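Local coordinates for protein-tyrosine-phosphatase (PDB 2Z72), which probably removes phosphate from protein phosphotyrosine by hydrolysis at low temperature, using a pair of zinc ions in a calcineurin-like phosphoesterase fold, at residues E7-P11 with H46-P51; A23-C27 with V41-C47; E37-V41 with E52-S56; D99-A103 with Q131-A136; G310-E314 with R325-D329. All coordinates share one frame. Residue numbers count along the deposited sequence, not the author numbering.

Contact 1: E7-P11 with H46-P51; sequences EFDGP and HCGDLP
A loop can cover a sheet without joining it: no hydrogen bond links these segments. Residues 8–11 are extended, Gly10 has phi/psi of 122/-169°, where a CB would clash with Asp9 O, and a cis peptide bond precedes Pro11. Residues 46–51 cross them, the end-to-end directions 52° apart, with Phe8 nearest Gly48 (CA–CA 6.5 Å), Gly10 nearest Leu50 (6.5 Å) and Pro11 nearest Pro51 (7.3 Å). The strand begins the three-stranded antiparallel sheet 8–14, 22–27 and 30–35, and the loop leads from strand 40–41 to 53–54, held by the Cys27–Cys47 disulfide.

Aromatic contacts come from Phe8 (chi1 m). Its CE2 lies 3.6 Å from His46 O, at the ring edge, and 3.5 Å from Gly48 N; CD2 is 3.5 Å from Cys47 C and 4.2 Å from Cys47 SG. Gly48 leaves room for the ring, as a CB would sit 3.1 Å from Phe8 CD2.

Apolar contacts are Leu50 (chi1 m, chi2 t) CD2 to Phe8 CB at 4.1 Å and Pro11 CD to Pro51 CG at 4.0 Å. Two carbonyls complete the packing: Asp9 O lies 3.5 Å from Leu50 CD1 and Gly10 O 3.4 Å from Pro51 CD.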
# COMPACT_ATOMS: atom_id res chain seq x y z
N GLU A 7 -20.11 10.34 -12.96
CA GLU A 7 -19.04 10.31 -12.03
C GLU A 7 -18.24 11.61 -11.83
O GLU A 7 -18.13 12.48 -12.68
CB GLU A 7 -18.10 9.22 -12.62
CG GLU A 7 -18.84 7.98 -13.10
CD GLU A 7 -19.08 7.05 -11.95
OE1 GLU A 7 -18.60 7.34 -10.82
OE2 GLU A 7 -19.76 6.05 -12.20
N PHE A 8 -17.61 11.65 -10.67
CA PHE A 8 -16.53 12.57 -10.35
C PHE A 8 -15.32 11.73 -9.96
O PHE A 8 -15.49 10.86 -9.11
CB PHE A 8 -16.92 13.50 -9.20
CG PHE A 8 -18.04 14.46 -9.55
CD1 PHE A 8 -19.35 14.03 -9.58
CD2 PHE A 8 -17.79 15.79 -9.86
CE1 PHE A 8 -20.35 14.90 -9.88
CE2 PHE A 8 -18.81 16.70 -10.14
CZ PHE A 8 -20.09 16.22 -10.16
N ASP A 9 -14.18 12.00 -10.56
CA ASP A 9 -13.01 11.14 -10.34
C ASP A 9 -11.75 11.93 -10.67
O ASP A 9 -11.74 12.75 -11.59
CB ASP A 9 -13.09 9.91 -11.20
CG ASP A 9 -11.93 8.94 -11.06
OD1 ASP A 9 -11.61 8.34 -12.10
OD2 ASP A 9 -11.40 8.80 -9.94
N GLY A 10 -10.70 11.65 -9.96
CA GLY A 10 -9.40 12.29 -10.19
C GLY A 10 -8.86 12.99 -8.99
O GLY A 10 -9.38 12.84 -7.87
N PRO A 11 -7.81 13.80 -9.14
CA PRO A 11 -7.18 14.07 -10.42
C PRO A 11 -6.18 13.01 -10.84
O PRO A 11 -5.66 12.25 -10.02
CB PRO A 11 -6.44 15.37 -10.08
CG PRO A 11 -6.05 15.25 -8.64
CD PRO A 11 -7.23 14.55 -8.01
N HIS A 46 -17.40 23.10 -10.03
CA HIS A 46 -18.30 22.11 -10.58
C HIS A 46 -17.63 20.73 -10.55
O HIS A 46 -17.96 19.98 -11.46
CB HIS A 46 -18.78 22.36 -12.01
CG HIS A 46 -19.04 23.69 -12.58
ND1 HIS A 46 -18.89 23.99 -13.94
CD2 HIS A 46 -19.48 24.85 -12.00
CE1 HIS A 46 -19.22 25.25 -14.11
NE2 HIS A 46 -19.57 25.80 -12.96
N CYS A 47 -16.75 20.51 -9.59
CA CYS A 47 -16.11 19.21 -9.59
C CYS A 47 -16.16 18.42 -8.27
O CYS A 47 -15.18 17.77 -7.92
CB CYS A 47 -14.65 19.47 -10.02
SG CYS A 47 -14.24 17.90 -10.76
N GLY A 48 -17.30 18.46 -7.56
CA GLY A 48 -17.43 17.61 -6.41
C GLY A 48 -16.46 17.95 -5.31
O GLY A 48 -16.15 19.13 -5.02
N ASP A 49 -15.99 16.92 -4.66
CA ASP A 49 -15.12 17.10 -3.50
C ASP A 49 -13.83 16.34 -3.75
O ASP A 49 -13.21 15.82 -2.83
CB ASP A 49 -15.88 16.56 -2.27
CG ASP A 49 -15.42 17.40 -1.08
OD1 ASP A 49 -15.55 17.01 0.10
OD2 ASP A 49 -14.88 18.51 -1.34
N LEU A 50 -13.48 16.31 -5.05
CA LEU A 50 -12.28 15.56 -5.40
C LEU A 50 -11.06 16.13 -4.68
O LEU A 50 -10.98 17.32 -4.39
CB LEU A 50 -12.05 15.61 -6.89
CG LEU A 50 -13.12 14.94 -7.75
CD1 LEU A 50 -12.82 15.15 -9.23
CD2 LEU A 50 -13.22 13.46 -7.41
N PRO A 51 -10.09 15.25 -4.39
CA PRO A 51 -8.98 15.73 -3.54
C PRO A 51 -8.06 16.74 -4.19
O PRO A 51 -7.73 16.64 -5.37
CB PRO A 51 -8.21 14.43 -3.23
CG PRO A 51 -8.55 13.53 -4.34
CD PRO A 51 -9.99 13.85 -4.70

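Contact 2: A23-C27 with V41-C47; sequences AYWIC and VNRPEHC
Trp25 has the largest surface covered here, and the contact is best built from its indole outward. It belongs to strand 22–27, the middle strand of an antiparallel three-stranded sheet, and with chi1 m and chi2 82° it presents one ring face to the irregular segment 41–47. Arg43 CA sits 3.7 Å from the centroid of the six-membered ring, 20° off the normal, and Pro44 CD 3.5 Å from that of the five-membered ring, 5° off: two CH-pi contacts made by consecutive residues. Trp25 CZ2 also lies 3.7 Å from Val41 CG1 and 3.2 Å from Asn42 O. The indole NE1 is hydrogen-bonded to Thr34 on the adjoining strand.

Cys27 and Cys47 come next in covered area. The CA–CA separation is 7.2 Å at Ala23–Val41 and 7.7 Å at Trp25–Arg43, but only 4.8 Å at Cys27–Cys47, where SG is bonded to SG at 2.0 Å with chi3 -86°. Cys27 is m and Cys47 t in chi1. His46, at positive phi (64/30°), turns the chain into Cys47 and brings its O to 3.5 Å from Cys27 CB.

With no hydrogen bond between the segments, attachment rests on one covalent link, Cys27–Cys47, and on dispersion over the indole, so the loop lies against the sheet without extending it.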
# COMPACT_ATOMS: atom_id res chain seq x y z
N ALA A 23 -3.26 18.50 -14.48
CA ALA A 23 -4.23 17.66 -13.83
C ALA A 23 -5.46 17.44 -14.72
O ALA A 23 -6.03 18.42 -15.25
CB ALA A 23 -4.65 18.25 -12.50
N TYR A 24 -5.88 16.18 -14.82
CA TYR A 24 -7.07 15.76 -15.50
C TYR A 24 -8.12 15.39 -14.45
O TYR A 24 -7.84 14.57 -13.56
CB TYR A 24 -6.80 14.57 -16.40
CG TYR A 24 -5.88 14.85 -17.55
CD1 TYR A 24 -4.55 14.48 -17.55
CD2 TYR A 24 -6.27 15.49 -18.66
CE1 TYR A 24 -3.74 14.75 -18.62
CE2 TYR A 24 -5.44 15.78 -19.73
CZ TYR A 24 -4.18 15.41 -19.71
OH TYR A 24 -3.36 15.68 -20.75
N TRP A 25 -9.32 15.93 -14.58
CA TRP A 25 -10.41 15.76 -13.64
C TRP A 25 -11.61 15.26 -14.39
O TRP A 25 -11.96 15.81 -15.46
CB TRP A 25 -10.79 17.07 -12.97
CG TRP A 25 -9.66 17.84 -12.38
CD1 TRP A 25 -8.82 18.68 -13.06
CD2 TRP A 25 -9.21 17.90 -11.04
NE1 TRP A 25 -7.90 19.23 -12.25
CE2 TRP A 25 -8.10 18.79 -10.97
CE3 TRP A 25 -9.63 17.30 -9.85
CZ2 TRP A 25 -7.43 19.05 -9.77
CZ3 TRP A 25 -8.97 17.58 -8.66
CH2 TRP A 25 -7.86 18.46 -8.62
N ILE A 26 -12.28 14.23 -13.86
CA ILE A 26 -13.59 13.84 -14.34
C ILE A 26 -14.63 14.50 -13.46
O ILE A 26 -14.70 14.23 -12.27
CB ILE A 26 -13.80 12.32 -14.33
CG1 ILE A 26 -12.68 11.60 -15.02
CG2 ILE A 26 -15.15 11.98 -14.95
CD1 ILE A 26 -12.32 12.13 -16.41
N CYS A 27 -15.38 15.45 -14.04
CA CYS A 27 -16.37 16.23 -13.30
C CYS A 27 -17.72 16.06 -13.99
O CYS A 27 -17.90 16.57 -15.10
CB CYS A 27 -15.94 17.69 -13.26
SG CYS A 27 -14.27 17.98 -12.71
N VAL A 41 -2.39 21.39 -6.53
CA VAL A 41 -3.36 20.74 -7.39
C VAL A 41 -4.76 21.08 -6.87
O VAL A 41 -5.21 20.44 -5.94
CB VAL A 41 -3.13 19.23 -7.41
CG1 VAL A 41 -4.08 18.57 -8.34
CG2 VAL A 41 -1.67 18.89 -7.74
N ASN A 42 -5.32 22.09 -7.52
CA ASN A 42 -6.60 22.67 -7.15
C ASN A 42 -7.69 22.22 -8.10
O ASN A 42 -7.52 22.25 -9.32
CB ASN A 42 -6.56 24.20 -7.18
CG ASN A 42 -5.73 24.72 -6.02
OD1 ASN A 42 -5.57 24.05 -4.99
ND2 ASN A 42 -5.23 25.92 -6.25
N ARG A 43 -8.82 21.84 -7.51
CA ARG A 43 -9.93 21.31 -8.31
C ARG A 43 -10.62 22.45 -8.97
O ARG A 43 -10.84 23.53 -8.42
CB ARG A 43 -10.84 20.59 -7.30
CG ARG A 43 -12.14 20.15 -7.70
CD ARG A 43 -13.19 20.13 -6.60
NE ARG A 43 -12.79 19.76 -5.34
CZ ARG A 43 -12.76 20.18 -4.11
NH1 ARG A 43 -13.22 21.35 -3.69
NH2 ARG A 43 -12.25 19.40 -3.17
N PRO A 44 -11.06 22.28 -10.21
CA PRO A 44 -11.91 23.31 -10.77
C PRO A 44 -13.29 23.37 -10.13
O PRO A 44 -13.70 22.52 -9.33
CB PRO A 44 -12.07 22.75 -12.16
CG PRO A 44 -11.47 21.42 -12.32
CD PRO A 44 -10.82 21.12 -11.06
N GLU A 45 -14.01 24.43 -10.50
CA GLU A 45 -15.42 24.50 -10.02
C GLU A 45 -16.25 23.39 -10.61
O GLU A 45 -16.01 22.72 -11.63
CB GLU A 45 -15.90 25.93 -10.35
CG GLU A 45 -15.35 27.05 -9.47
CD GLU A 45 -15.65 28.42 -10.03
OE1 GLU A 45 -15.40 28.55 -11.26
OE2 GLU A 45 -16.12 29.34 -9.34
N HIS A 46 -17.40 23.10 -10.03
CA HIS A 46 -18.30 22.11 -10.58
C HIS A 46 -17.63 20.73 -10.55
O HIS A 46 -17.96 19.98 -11.46
CB HIS A 46 -18.78 22.36 -12.01
CG HIS A 46 -19.04 23.69 -12.58
ND1 HIS A 46 -18.89 23.99 -13.94
CD2 HIS A 46 -19.48 24.85 -12.00
CE1 HIS A 46 -19.22 25.25 -14.11
NE2 HIS A 46 -19.57 25.80 -12.96
N CYS A 47 -16.75 20.51 -9.59
CA CYS A 47 -16.11 19.21 -9.59
C CYS A 47 -16.16 18.42 -8.27
O CYS A 47 -15.18 17.77 -7.92
CB CYS A 47 -14.65 19.47 -10.02
SG CYS A 47 -14.24 17.90 -10.76

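Contact 3: E37-V41 with E52-S56; sequences EKLQV and ETKLS
Two residues a side are enough for the antiparallel pairing here. Glu37 opens a type I' turn that ends at Gln40, closed by Gln40 N to Glu37 O at 3.0 Å; Lys38 (58/36°) and Leu39 (65/11°) supply its left-handed corners. Leu39 starts the pairing: its O accepts from Leu55 N at 2.8 Å and lies 3.5 Å from Lys54 CA in a CA-H...O contact, while Leu39 CB meets Leu55 CB at 4.1 Å.

Gln40 faces Lys54 as a non-hydrogen-bonded pair, CA–CA 4.6 Å, both side chains on one face and Gln40 NE2 3.3 Å from Lys54 CD. Strands 40–41 and 53–54 thus form a two-stranded antiparallel beta hairpin, its long connection being the loop tied by Cys47 to Cys27.

Val41 closes the register as the hydrogen-bonded pair with Thr53, CA–CA 5.3 Å: Val41 N gives to Thr53 O at 2.8 Å, and Thr53 N returns a weak bond to Val41 O at 3.3 Å. Val41 O also lies 3.2 Å from Glu52 CA. On the face shared by Val41 and Thr53, Val41 (chi1 t) brings CG2 to 3.6 Å from Leu55 CD2, and Thr53 packs on Trp127 and Tyr130 of helix 122–138.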
# COMPACT_ATOMS: atom_id res chain seq x y z
N GLU A 37 -0.25 25.35 -10.83
CA GLU A 37 0.48 26.55 -10.44
C GLU A 37 1.03 26.32 -9.01
O GLU A 37 0.26 25.93 -8.07
CB GLU A 37 -0.35 27.82 -10.47
CG GLU A 37 -1.49 27.97 -11.47
CD GLU A 37 -0.96 28.60 -12.73
OE1 GLU A 37 -1.71 28.81 -13.70
OE2 GLU A 37 0.28 28.82 -12.64
N LYS A 38 2.35 26.52 -8.86
CA LYS A 38 3.00 26.57 -7.56
C LYS A 38 2.76 25.28 -6.81
O LYS A 38 2.60 25.25 -5.57
CB LYS A 38 2.47 27.75 -6.76
CG LYS A 38 2.62 29.12 -7.42
CD LYS A 38 2.18 30.30 -6.58
CE LYS A 38 2.90 31.60 -6.85
NZ LYS A 38 2.65 32.72 -5.88
N LEU A 39 2.75 24.18 -7.56
CA LEU A 39 2.61 22.80 -7.03
C LEU A 39 1.27 22.51 -6.37
O LEU A 39 1.09 21.42 -5.80
CB LEU A 39 3.71 22.42 -6.10
CG LEU A 39 5.13 22.57 -6.70
CD1 LEU A 39 6.07 22.08 -5.62
CD2 LEU A 39 5.35 21.82 -8.00
N GLN A 40 0.27 23.37 -6.50
CA GLN A 40 -1.01 23.18 -5.81
C GLN A 40 -1.97 22.60 -6.81
O GLN A 40 -2.40 23.18 -7.82
CB GLN A 40 -1.56 24.53 -5.38
CG GLN A 40 -0.87 25.22 -4.26
CD GLN A 40 -0.91 24.62 -2.88
OE1 GLN A 40 -1.66 23.68 -2.59
NE2 GLN A 40 -0.11 25.15 -1.96
N VAL A 41 -2.39 21.39 -6.53
CA VAL A 41 -3.36 20.74 -7.39
C VAL A 41 -4.76 21.08 -6.87
O VAL A 41 -5.21 20.44 -5.94
CB VAL A 41 -3.13 19.23 -7.41
CG1 VAL A 41 -4.08 18.57 -8.34
CG2 VAL A 41 -1.67 18.89 -7.74
N GLU A 52 -7.55 17.64 -3.38
CA GLU A 52 -6.60 18.66 -3.67
C GLU A 52 -5.37 18.34 -2.83
O GLU A 52 -5.49 17.88 -1.67
CB GLU A 52 -7.13 20.05 -3.38
CG GLU A 52 -8.46 20.29 -4.11
CD GLU A 52 -8.97 21.69 -3.78
OE1 GLU A 52 -9.14 22.44 -4.79
OE2 GLU A 52 -9.20 22.02 -2.61
N THR A 53 -4.24 18.45 -3.44
CA THR A 53 -2.96 18.05 -2.88
C THR A 53 -1.87 19.03 -3.32
O THR A 53 -1.91 19.53 -4.46
CB THR A 53 -2.48 16.68 -3.36
OG1 THR A 53 -3.61 15.79 -3.23
CG2 THR A 53 -1.41 16.02 -2.49
N LYS A 54 -0.97 19.26 -2.39
CA LYS A 54 0.24 19.95 -2.77
C LYS A 54 1.23 18.88 -3.22
O LYS A 54 1.48 17.93 -2.49
CB LYS A 54 0.85 20.80 -1.65
CG LYS A 54 2.20 21.37 -2.01
CD LYS A 54 2.27 22.88 -1.87
CE LYS A 54 3.69 23.39 -1.97
NZ LYS A 54 4.26 24.00 -0.74
N LEU A 55 1.76 19.07 -4.42
CA LEU A 55 2.80 18.16 -4.87
C LEU A 55 4.07 18.29 -4.03
O LEU A 55 4.43 19.36 -3.60
CB LEU A 55 3.12 18.40 -6.36
CG LEU A 55 1.94 18.20 -7.29
CD1 LEU A 55 2.45 18.34 -8.73
CD2 LEU A 55 1.25 16.85 -7.12
N SER A 56 4.66 17.13 -3.79
CA SER A 56 5.79 17.01 -2.88
C SER A 56 7.10 17.04 -3.63
O SER A 56 7.20 16.37 -4.65
CB SER A 56 5.63 15.61 -2.25
OG SER A 56 6.33 15.49 -1.05

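Contact 4: D99-A103 with Q131-A136; sequences DGNWA and QLDQQA
In the layered alpha/beta fold of this calcineurin-like phosphoesterase, loop 99–103, between helix 83–92 and strand 108–111, packs on helix 122–138, whose next strand is 142–145. Gly100 has phi/psi of 88/13°, Asn101 is extended (-104/157°), and Trp102 (-47/130°) comes nearest the helix, its CA 5.9 Å from that of Gln135.

Gln131 begins the helical segment and only borders the contact.

Leu132 (chi1 t, chi2 p) puts CG 3.7 Å from Trp102 CE3, at the edge of the indole; the two side chains also pack on Met109 and Val143 of the parallel strands 108–111 and 142–145.

Gln135 (chi1 m, chi2 t), one helical turn after Gln131 and hydrogen-bonded from its N to Gln131 O at 2.9 Å, makes the polar contacts. Its side-chain amide serves the loop twice: NE2 donates to Asn101 OD1 at 2.9 Å, and OE1 accepts from the backbone Trp102 N at 2.9 Å, almost linearly at 172°. Water 1 lies 2.8 Å from Gln135 OE1 and 2.9 Å from Gly100 O, within hydrogen-bonding reach of both.

Ala136 packs against one face of the indole of Trp102 (chi1 t, chi2 -99°), whose NE1 hydrogen-bonds to Gly105 O. The Ala136 methyl CB stands 3.4 Å from the centroid of the Trp102 six-membered ring, 8° off its normal.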
# COMPACT_ATOMS: atom_id res chain seq x y z
N ASP A 99 -8.70 17.23 11.59
CA ASP A 99 -8.67 17.78 10.23
C ASP A 99 -8.36 16.70 9.22
O ASP A 99 -8.22 16.92 7.98
CB ASP A 99 -7.61 18.91 10.29
CG ASP A 99 -8.06 20.04 11.20
OD1 ASP A 99 -7.25 20.58 11.96
OD2 ASP A 99 -9.26 20.43 11.14
N GLY A 100 -8.13 15.45 9.64
CA GLY A 100 -7.77 14.39 8.69
C GLY A 100 -6.28 14.23 8.40
O GLY A 100 -5.89 13.54 7.43
N ASN A 101 -5.46 14.88 9.22
CA ASN A 101 -4.04 14.97 8.96
C ASN A 101 -3.31 13.99 9.90
O ASN A 101 -3.79 13.68 11.00
CB ASN A 101 -3.57 16.41 9.20
CG ASN A 101 -4.26 17.35 8.20
OD1 ASN A 101 -4.43 16.99 7.05
ND2 ASN A 101 -4.61 18.50 8.68
N TRP A 102 -2.12 13.59 9.50
CA TRP A 102 -1.26 12.73 10.29
C TRP A 102 -1.18 13.25 11.76
O TRP A 102 -0.87 14.44 11.98
CB TRP A 102 0.14 12.73 9.77
CG TRP A 102 1.20 11.91 10.42
CD1 TRP A 102 2.13 12.41 11.32
CD2 TRP A 102 1.49 10.54 10.25
NE1 TRP A 102 2.96 11.39 11.68
CE2 TRP A 102 2.61 10.24 11.06
CE3 TRP A 102 0.94 9.50 9.52
CZ2 TRP A 102 3.15 8.96 11.10
CZ3 TRP A 102 1.47 8.23 9.54
CH2 TRP A 102 2.58 7.98 10.35
N ALA A 103 -1.40 12.33 12.71
CA ALA A 103 -1.36 12.63 14.10
C ALA A 103 -0.53 11.59 14.84
O ALA A 103 -0.65 11.46 16.06
CB ALA A 103 -2.78 12.70 14.71
N GLN A 131 -0.54 12.50 0.55
CA GLN A 131 -0.49 13.57 1.54
C GLN A 131 0.01 13.02 2.88
O GLN A 131 0.84 13.67 3.54
CB GLN A 131 -1.88 14.21 1.68
CG GLN A 131 -1.96 15.26 2.74
CD GLN A 131 -3.29 15.97 2.60
OE1 GLN A 131 -4.23 15.62 3.33
NE2 GLN A 131 -3.40 16.92 1.70
N LEU A 132 -0.47 11.86 3.30
CA LEU A 132 -0.05 11.32 4.61
C LEU A 132 1.43 11.04 4.60
O LEU A 132 2.12 11.23 5.64
CB LEU A 132 -0.90 10.06 4.85
CG LEU A 132 -0.96 9.71 6.31
CD1 LEU A 132 -1.94 10.66 7.04
CD2 LEU A 132 -1.41 8.28 6.50
N ASP A 133 1.97 10.55 3.49
CA ASP A 133 3.41 10.29 3.34
C ASP A 133 4.18 11.56 3.66
O ASP A 133 5.12 11.58 4.47
CB ASP A 133 3.60 9.74 1.93
CG ASP A 133 4.93 9.15 1.51
OD1 ASP A 133 5.91 9.20 2.31
OD2 ASP A 133 4.99 8.67 0.36
N GLN A 134 3.82 12.69 3.03
CA GLN A 134 4.47 13.94 3.27
C GLN A 134 4.28 14.41 4.71
O GLN A 134 5.25 14.85 5.35
CB GLN A 134 4.00 15.01 2.28
CG GLN A 134 4.72 16.33 2.51
CD GLN A 134 6.23 16.28 2.21
OE1 GLN A 134 6.64 16.22 1.08
NE2 GLN A 134 7.09 16.29 3.19
N GLN A 135 3.06 14.33 5.24
CA GLN A 135 2.83 14.79 6.58
C GLN A 135 3.61 13.98 7.63
O GLN A 135 4.10 14.56 8.60
CB GLN A 135 1.33 14.72 6.90
CG GLN A 135 0.50 15.72 6.09
CD GLN A 135 -0.98 15.56 6.35
OE1 GLN A 135 -1.42 14.52 6.83
NE2 GLN A 135 -1.75 16.61 6.05
N ALA A 136 3.69 12.66 7.42
CA ALA A 136 4.42 11.81 8.35
C ALA A 136 5.91 12.24 8.34
O ALA A 136 6.50 12.42 9.40
CB ALA A 136 4.26 10.37 8.00
O HOH W 1 -3.76 13.76 5.52

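Contact 5: G310-E314 with R325-D329; sequences GKSGE and RGLYD
The touching parts, 311–314 and 325–328, run in roughly opposite senses, 154° apart end to end. Residues 312–314 are extended, with phi/psi of -161/169° at Ser312, and so are 325–327; Arg325 and Gly326 finish a strand, and Tyr328, with phi -62°, turns the chain away. The nearest CA atoms are those of Glu314 and Leu327, 4.8 Å. No backbone hydrogen bond joins the segments; Glu314 CA instead makes a CA-H...O contact with Gly326 O at 3.2 Å, and Gly313 O lies 3.2 Å from Tyr328 CB.

These are the open ends of the antiparallel hairpin formed by strands 315–319 and 322–326, part of one of the two mixed sheets of this calcineurin-like fold, where Gly326 is backbone-hydrogen-bonded to Leu315. Gly313 lies about 13 Å from a bound zinc ion, so the contact does not reach the metal site.

Among the side chains, Glu314 (chi1 m, chi2 t) and Arg325 (chi1, chi2 and chi3 all t) form a two-pronged salt bridge: NH2 of Arg325 to OE1 of Glu314 at 2.8 Å, and NE to OE2 at 2.8 Å. Glu314 OE2 also hydrogen-bonds to Val292 N. Water 2 donates to Glu314 OE1 at 2.7 Å and accepts from Tyr328 N at 2.9 Å. Ser312 CA makes a CH-pi contact over the face of the Tyr328 ring (chi1 t), 3.6 Å from its centroid; helix 83–92 also touches Tyr328.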
# COMPACT_ATOMS: atom_id res chain seq x y z
N GLY A 310 -15.98 -2.97 2.27
CA GLY A 310 -16.60 -1.65 2.29
C GLY A 310 -17.34 -1.29 3.56
O GLY A 310 -18.01 -0.25 3.59
N LYS A 311 -17.22 -2.10 4.60
CA LYS A 311 -17.94 -1.86 5.86
C LYS A 311 -17.08 -1.51 7.05
O LYS A 311 -17.51 -0.70 7.84
CB LYS A 311 -18.79 -3.09 6.19
CG LYS A 311 -19.87 -3.28 5.15
CD LYS A 311 -20.48 -4.67 5.24
CE LYS A 311 -21.52 -4.82 4.14
NZ LYS A 311 -21.31 -5.98 3.19
N SER A 312 -15.92 -2.17 7.20
CA SER A 312 -15.10 -1.95 8.41
C SER A 312 -13.68 -2.41 8.12
O SER A 312 -13.43 -3.07 7.13
CB SER A 312 -15.64 -2.71 9.59
OG SER A 312 -15.57 -4.09 9.36
N GLY A 313 -12.77 -2.07 9.03
CA GLY A 313 -11.43 -2.58 9.00
C GLY A 313 -10.80 -2.38 10.35
O GLY A 313 -11.36 -1.78 11.24
N GLU A 314 -9.60 -2.84 10.57
CA GLU A 314 -8.78 -2.92 11.70
C GLU A 314 -7.33 -2.70 11.32
O GLU A 314 -6.90 -2.82 10.16
CB GLU A 314 -8.90 -4.29 12.41
CG GLU A 314 -10.37 -4.57 12.77
CD GLU A 314 -10.52 -5.76 13.73
OE1 GLU A 314 -11.67 -5.97 14.19
OE2 GLU A 314 -9.53 -6.50 13.95
N ARG A 325 -4.37 -5.24 18.50
CA ARG A 325 -5.43 -5.14 17.51
C ARG A 325 -6.21 -3.85 17.77
O ARG A 325 -6.76 -3.67 18.85
CB ARG A 325 -6.33 -6.37 17.63
CG ARG A 325 -7.60 -6.35 16.79
CD ARG A 325 -8.35 -7.65 17.09
NE ARG A 325 -9.68 -7.61 16.52
CZ ARG A 325 -10.83 -8.04 16.97
NH1 ARG A 325 -10.88 -8.65 18.17
NH2 ARG A 325 -11.87 -7.86 16.21
N GLY A 326 -6.29 -3.00 16.76
CA GLY A 326 -7.07 -1.76 16.81
C GLY A 326 -8.32 -1.96 15.99
O GLY A 326 -8.30 -2.10 14.76
N LEU A 327 -9.45 -2.01 16.71
CA LEU A 327 -10.73 -2.27 16.09
C LEU A 327 -11.32 -1.02 15.42
O LEU A 327 -10.98 0.14 15.76
CB LEU A 327 -11.70 -2.82 17.17
CG LEU A 327 -11.46 -4.26 17.63
CD1 LEU A 327 -10.43 -4.32 18.73
CD2 LEU A 327 -12.76 -4.87 18.13
N TYR A 328 -12.29 -1.27 14.54
CA TYR A 328 -12.94 -0.21 13.79
C TYR A 328 -13.66 0.77 14.68
O TYR A 328 -13.85 1.94 14.27
CB TYR A 328 -13.95 -0.80 12.81
CG TYR A 328 -14.39 0.08 11.67
CD1 TYR A 328 -15.76 0.27 11.42
CD2 TYR A 328 -13.48 0.73 10.83
CE1 TYR A 328 -16.19 1.07 10.39
CE2 TYR A 328 -13.91 1.52 9.79
CZ TYR A 328 -15.27 1.70 9.57
OH TYR A 328 -15.61 2.48 8.51
N ASP A 329 -14.15 0.34 15.85
CA ASP A 329 -14.88 1.20 16.78
C ASP A 329 -13.96 2.01 17.69
O ASP A 329 -14.50 2.74 18.52
CB ASP A 329 -15.88 0.37 17.56
CG ASP A 329 -15.28 -0.55 18.57
OD1 ASP A 329 -16.16 -1.18 19.27
OD2 ASP A 329 -14.04 -0.67 18.66
O HOH W 2 -13.39 -3.92 14.14

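How the contacts relate
Contacts 1, 2 and 3 cluster far from the centre of the chain. The 41–51 connection meets the first two strands of the three-stranded sheet in contacts 1 and 2, which share His46 and Cys47; the strands flanking it, 40–41 and 53–54, pair in contact 3, which shares Val41 with contact 2. Chemistry follows place: apolar packing and a disulfide fix the loop, backbone hydrogen bonds the hairpin. Contact 4 adjoins contact 3 through the close approach of Ser56 and Gln134, and combines Gln135 amide hydrogen bonds with Trp102 packed on the helix. Contact 5, its centre about 17 Å from that of the chain, uses charge at a hairpin mouth and touches none of the others. Contact 2 is the most buried.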